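Protection of telomeres protein poz1 (PDB 5WE0) binds telomeric DNA and negatively regulates telomerase and telomere length. Local coordinates at residues A[17-25]-A[217-225]. Sequence-based numbering, arbitrary orientation.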
loop_
_atom_site.group_PDB
_atom_site.type_symbol
_atom_site.label_atom_id
_atom_site.label_comp_id
_atom_site.label_asym_id
_atom_site.label_seq_id
_atom_site.Cartn_x
_atom_site.Cartn_y
_atom_site.Cartn_z
ATOM N N PHE A 17 -4.090 18.362 2.431
ATOM C CA PHE A 17 -2.746 18.001 2.858
ATOM C C PHE A 17 -2.240 16.759 2.131
ATOM O O PHE A 17 -1.029 16.623 1.904
ATOM C CB PHE A 17 -2.693 17.753 4.380
ATOM C CG PHE A 17 -2.720 19.013 5.214
ATOM C CD1 PHE A 17 -3.922 19.589 5.584
ATOM C CD2 PHE A 17 -1.543 19.638 5.590
ATOM C CE1 PHE A 17 -3.960 20.761 6.343
ATOM C CE2 PHE A 17 -1.572 20.817 6.343
ATOM C CZ PHE A 17 -2.785 21.372 6.720
ATOM N N PHE A 18 -3.135 15.851 1.757
ATOM C CA PHE A 18 -2.689 14.534 1.301
ATOM C C PHE A 18 -2.476 14.449 -0.205
ATOM O O PHE A 18 -1.519 13.809 -0.653
ATOM C CB PHE A 18 -3.691 13.451 1.731
ATOM C CG PHE A 18 -3.489 12.976 3.141
ATOM C CD1 PHE A 18 -2.457 13.504 3.920
ATOM C CD2 PHE A 18 -4.310 11.986 3.684
ATOM C CE1 PHE A 18 -2.253 13.069 5.233
ATOM C CE2 PHE A 18 -4.108 11.535 4.998
ATOM C CZ PHE A 18 -3.079 12.077 5.771
ATOM N N ILE A 19 -3.338 15.082 -0.996
ATOM C CA ILE A 19 -3.294 14.910 -2.444
ATOM C C ILE A 19 -2.107 15.681 -3.006
ATOM O O ILE A 19 -1.962 16.886 -2.782
ATOM C CB ILE A 19 -4.623 15.336 -3.084
ATOM C CG1 ILE A 19 -5.728 14.395 -2.597
ATOM C CG2 ILE A 19 -4.527 15.280 -4.590
ATOM C CD1 ILE A 19 -7.068 14.591 -3.251
ATOM N N LYS A 20 -1.237 14.974 -3.717
ATOM C CA LYS A 20 -0.016 15.520 -4.279
ATOM C C LYS A 20 0.071 15.209 -5.766
ATOM O O LYS A 20 -0.491 14.216 -6.247
ATOM C CB LYS A 20 1.208 14.937 -3.574
ATOM C CG LYS A 20 1.321 15.238 -2.085
ATOM C CD LYS A 20 1.658 16.710 -1.856
ATOM C CE LYS A 20 1.982 16.967 -0.379
ATOM N NZ LYS A 20 2.298 18.401 -0.082
ATOM N N GLU A 21 0.756 16.094 -6.494
ATOM C CA GLU A 21 1.162 15.781 -7.863
ATOM C C GLU A 21 2.094 14.575 -7.878
ATOM O O GLU A 21 1.931 13.643 -8.683
ATOM C CB GLU A 21 1.848 16.994 -8.498
ATOM C CG GLU A 21 2.443 16.691 -9.871
ATOM C CD GLU A 21 3.040 17.909 -10.559
ATOM O OE1 GLU A 21 3.587 18.791 -9.858
ATOM O OE2 GLU A 21 2.976 17.971 -11.806
ATOM N N ASN A 22 3.099 14.597 -7.008
ATOM C CA ASN A 22 3.951 13.443 -6.777
ATOM C C ASN A 22 3.467 12.727 -5.522
ATOM O O ASN A 22 2.256 12.618 -5.307
ATOM C CB ASN A 22 5.421 13.857 -6.685
ATOM C CG ASN A 22 5.881 14.627 -7.905
ATOM O OD1 ASN A 22 5.817 14.127 -9.034
ATOM N ND2 ASN A 22 6.304 15.871 -7.695
ATOM N N HIS A 23 4.376 12.225 -4.695
ATOM C CA HIS A 23 3.984 11.375 -3.578
ATOM C C HIS A 23 3.960 12.149 -2.266
ATOM O O HIS A 23 4.833 12.983 -1.999
ATOM C CB HIS A 23 4.923 10.174 -3.462
ATOM C CG HIS A 23 4.925 9.295 -4.667
ATOM N ND1 HIS A 23 3.768 8.767 -5.205
ATOM C CD2 HIS A 23 5.940 8.860 -5.452
ATOM C CE1 HIS A 23 4.074 8.028 -6.257
ATOM N NE2 HIS A 23 5.385 8.064 -6.429
ATOM N N TYR A 24 2.965 11.845 -1.441
ATOM C CA TYR A 24 2.864 12.459 -0.132
ATOM C C TYR A 24 3.999 11.998 0.788
ATOM O O TYR A 24 4.501 10.870 0.697
ATOM C CB TYR A 24 1.507 12.139 0.494
ATOM C CG TYR A 24 1.420 12.563 1.936
ATOM C CD1 TYR A 24 1.134 13.881 2.284
ATOM C CD2 TYR A 24 1.691 11.659 2.955
ATOM C CE1 TYR A 24 1.089 14.277 3.625
ATOM C CE2 TYR A 24 1.646 12.043 4.281
ATOM C CZ TYR A 24 1.340 13.347 4.612
ATOM O OH TYR A 24 1.312 13.696 5.942
ATOM N N ASP A 25 4.418 12.901 1.669
ATOM C CA ASP A 25 5.293 12.549 2.782
ATOM C C ASP A 25 4.948 13.467 3.948
ATOM O O ASP A 25 4.592 14.628 3.742
ATOM C CB ASP A 25 6.782 12.666 2.416
ATOM C CG ASP A 25 7.721 12.252 3.575
ATOM O OD1 ASP A 25 7.371 11.363 4.401
ATOM O OD2 ASP A 25 8.824 12.839 3.660
ATOM N N SER A 217 5.716 3.137 -7.020
ATOM C CA SER A 217 5.536 4.552 -7.331
ATOM C C SER A 217 4.830 4.737 -8.671
ATOM O O SER A 217 3.894 5.531 -8.793
ATOM C CB SER A 217 6.890 5.250 -7.369
ATOM O OG SER A 217 6.711 6.520 -7.967
ATOM N N ARG A 218 5.285 4.014 -9.700
ATOM C CA ARG A 218 4.666 4.125 -11.013
ATOM C C ARG A 218 3.239 3.605 -11.000
ATOM O O ARG A 218 2.389 4.127 -11.725
ATOM C CB ARG A 218 5.523 3.398 -12.051
ATOM C CG ARG A 218 6.761 4.213 -12.434
ATOM C CD ARG A 218 7.560 3.530 -13.508
ATOM N NE ARG A 218 8.377 2.442 -12.992
ATOM C CZ ARG A 218 8.590 1.316 -13.657
ATOM N NH1 ARG A 218 8.035 1.156 -14.847
ATOM N NH2 ARG A 218 9.352 0.363 -13.146
ATOM N N TYR A 219 2.953 2.589 -10.184
ATOM C CA TYR A 219 1.574 2.138 -10.054
ATOM C C TYR A 219 0.690 3.243 -9.486
ATOM O O TYR A 219 -0.440 3.444 -9.941
ATOM C CB TYR A 219 1.482 0.884 -9.167
ATOM C CG TYR A 219 0.038 0.564 -8.906
ATOM C CD1 TYR A 219 -0.779 0.043 -9.927
ATOM C CD2 TYR A 219 -0.540 0.857 -7.682
ATOM C CE1 TYR A 219 -2.125 -0.199 -9.703
ATOM C CE2 TYR A 219 -1.867 0.616 -7.439
ATOM C CZ TYR A 219 -2.661 0.097 -8.451
ATOM O OH TYR A 219 -3.994 -0.113 -8.185
ATOM N N ILE A 220 1.165 3.929 -8.449
ATOM C CA ILE A 220 0.369 4.980 -7.819
ATOM C C ILE A 220 0.147 6.132 -8.790
ATOM O O ILE A 220 -0.951 6.686 -8.872
ATOM C CB ILE A 220 1.047 5.444 -6.512
ATOM C CG1 ILE A 220 1.020 4.308 -5.456
ATOM C CG2 ILE A 220 0.369 6.721 -5.975
ATOM C CD1 ILE A 220 -0.411 3.889 -4.994
ATOM N N GLN A 221 1.188 6.518 -9.533
ATOM C CA GLN A 221 1.076 7.638 -10.467
ATOM C C GLN A 221 0.171 7.284 -11.648
ATOM O O GLN A 221 -0.620 8.117 -12.112
ATOM C CB GLN A 221 2.476 8.045 -10.955
ATOM C CG GLN A 221 3.379 8.692 -9.863
ATOM C CD GLN A 221 2.731 9.921 -9.179
ATOM O OE1 GLN A 221 2.185 9.824 -8.068
ATOM N NE2 GLN A 221 2.791 11.076 -9.849
ATOM N N CYS A 222 0.300 6.054 -12.154
ATOM C CA CYS A 222 -0.578 5.559 -13.205
ATOM C C CYS A 222 -2.029 5.594 -12.755
ATOM O O CYS A 222 -2.904 6.116 -13.463
ATOM C CB CYS A 222 -0.172 4.129 -13.572
ATOM S SG CYS A 222 -1.075 3.405 -14.987
ATOM N N THR A 223 -2.285 5.100 -11.543
ATOM C CA THR A 223 -3.638 5.083 -10.998
ATOM C C THR A 223 -4.190 6.496 -10.837
ATOM O O THR A 223 -5.327 6.765 -11.232
ATOM C CB THR A 223 -3.640 4.363 -9.646
ATOM O OG1 THR A 223 -3.220 3.009 -9.825
ATOM C CG2 THR A 223 -5.019 4.351 -9.039
ATOM N N LYS A 224 -3.378 7.415 -10.283
ATOM C CA LYS A 224 -3.794 8.811 -10.116
ATOM C C LYS A 224 -4.184 9.427 -11.447
ATOM O O LYS A 224 -5.201 10.121 -11.549
ATOM C CB LYS A 224 -2.666 9.648 -9.510
ATOM C CG LYS A 224 -2.426 9.538 -8.015
ATOM C CD LYS A 224 -1.394 10.615 -7.611
ATOM C CE LYS A 224 -0.865 10.393 -6.213
ATOM N NZ LYS A 224 0.441 11.060 -5.980
ATOM N N LEU A 225 -3.357 9.214 -12.471
ATOM C CA LEU A 225 -3.641 9.771 -13.792
ATOM C C LEU A 225 -4.962 9.237 -14.349
ATOM O O LEU A 225 -5.828 10.020 -14.733
ATOM C CB LEU A 225 -2.474 9.482 -14.738
ATOM C CG LEU A 225 -2.596 10.056 -16.146
ATOM C CD1 LEU A 225 -2.533 11.544 -16.016
ATOM C CD2 LEU A 225 -1.483 9.592 -17.066
#
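H23 lies along one flank of helix 209-230 and makes the tight half of this contact. Its NE2 meets the hydroxyl OG of S217 at 2.6 Å, at the ring edge and close to the ring plane; the bond is nearly straight at 163°, and either partner could be the donor. I220 CG2 meets the rim further round, 3.9 Å from H23 CE1, also near the ring plane. Q221 reaches the ring more obliquely: its amide plane stands 80° from that of the imidazole, and its OE1 comes to 3.2 Å from H23 CE1. The bend at chi2 (-55°) brings the glutamine amide across the imidazole, with NE2 at E21 O and OE1 by K224. Q221 NE2 donates to E21 O at 2.9 Å, in the plane of both groups, while OE1 accepts from K224 NZ at 3.0 Å. K224 itself runs extended beyond CG, carrying its ammonium to the loop's backbone carbonyls, where NZ makes a weak bond to K20 O of 3.3 Å. Its stronger partner is E62 of helix 54-64, which forms a salt bridge with K224 and is also hydrogen-bonded to H23 ND1. Both ring nitrogens are thus tied, which fixes the rotation of the imidazole, and the nearby carboxylate probably offsets the lysine charge. The looser side belongs to the side chains of E21 and N22, whose CB atoms point off the helix: N22 is exposed, and E21 touches E239 and I240 instead. The loop after helix 2-18 thus packs on helix 209-230 within an all-helical domain, with E62 linking H23, the backbone N of Y24 and K224.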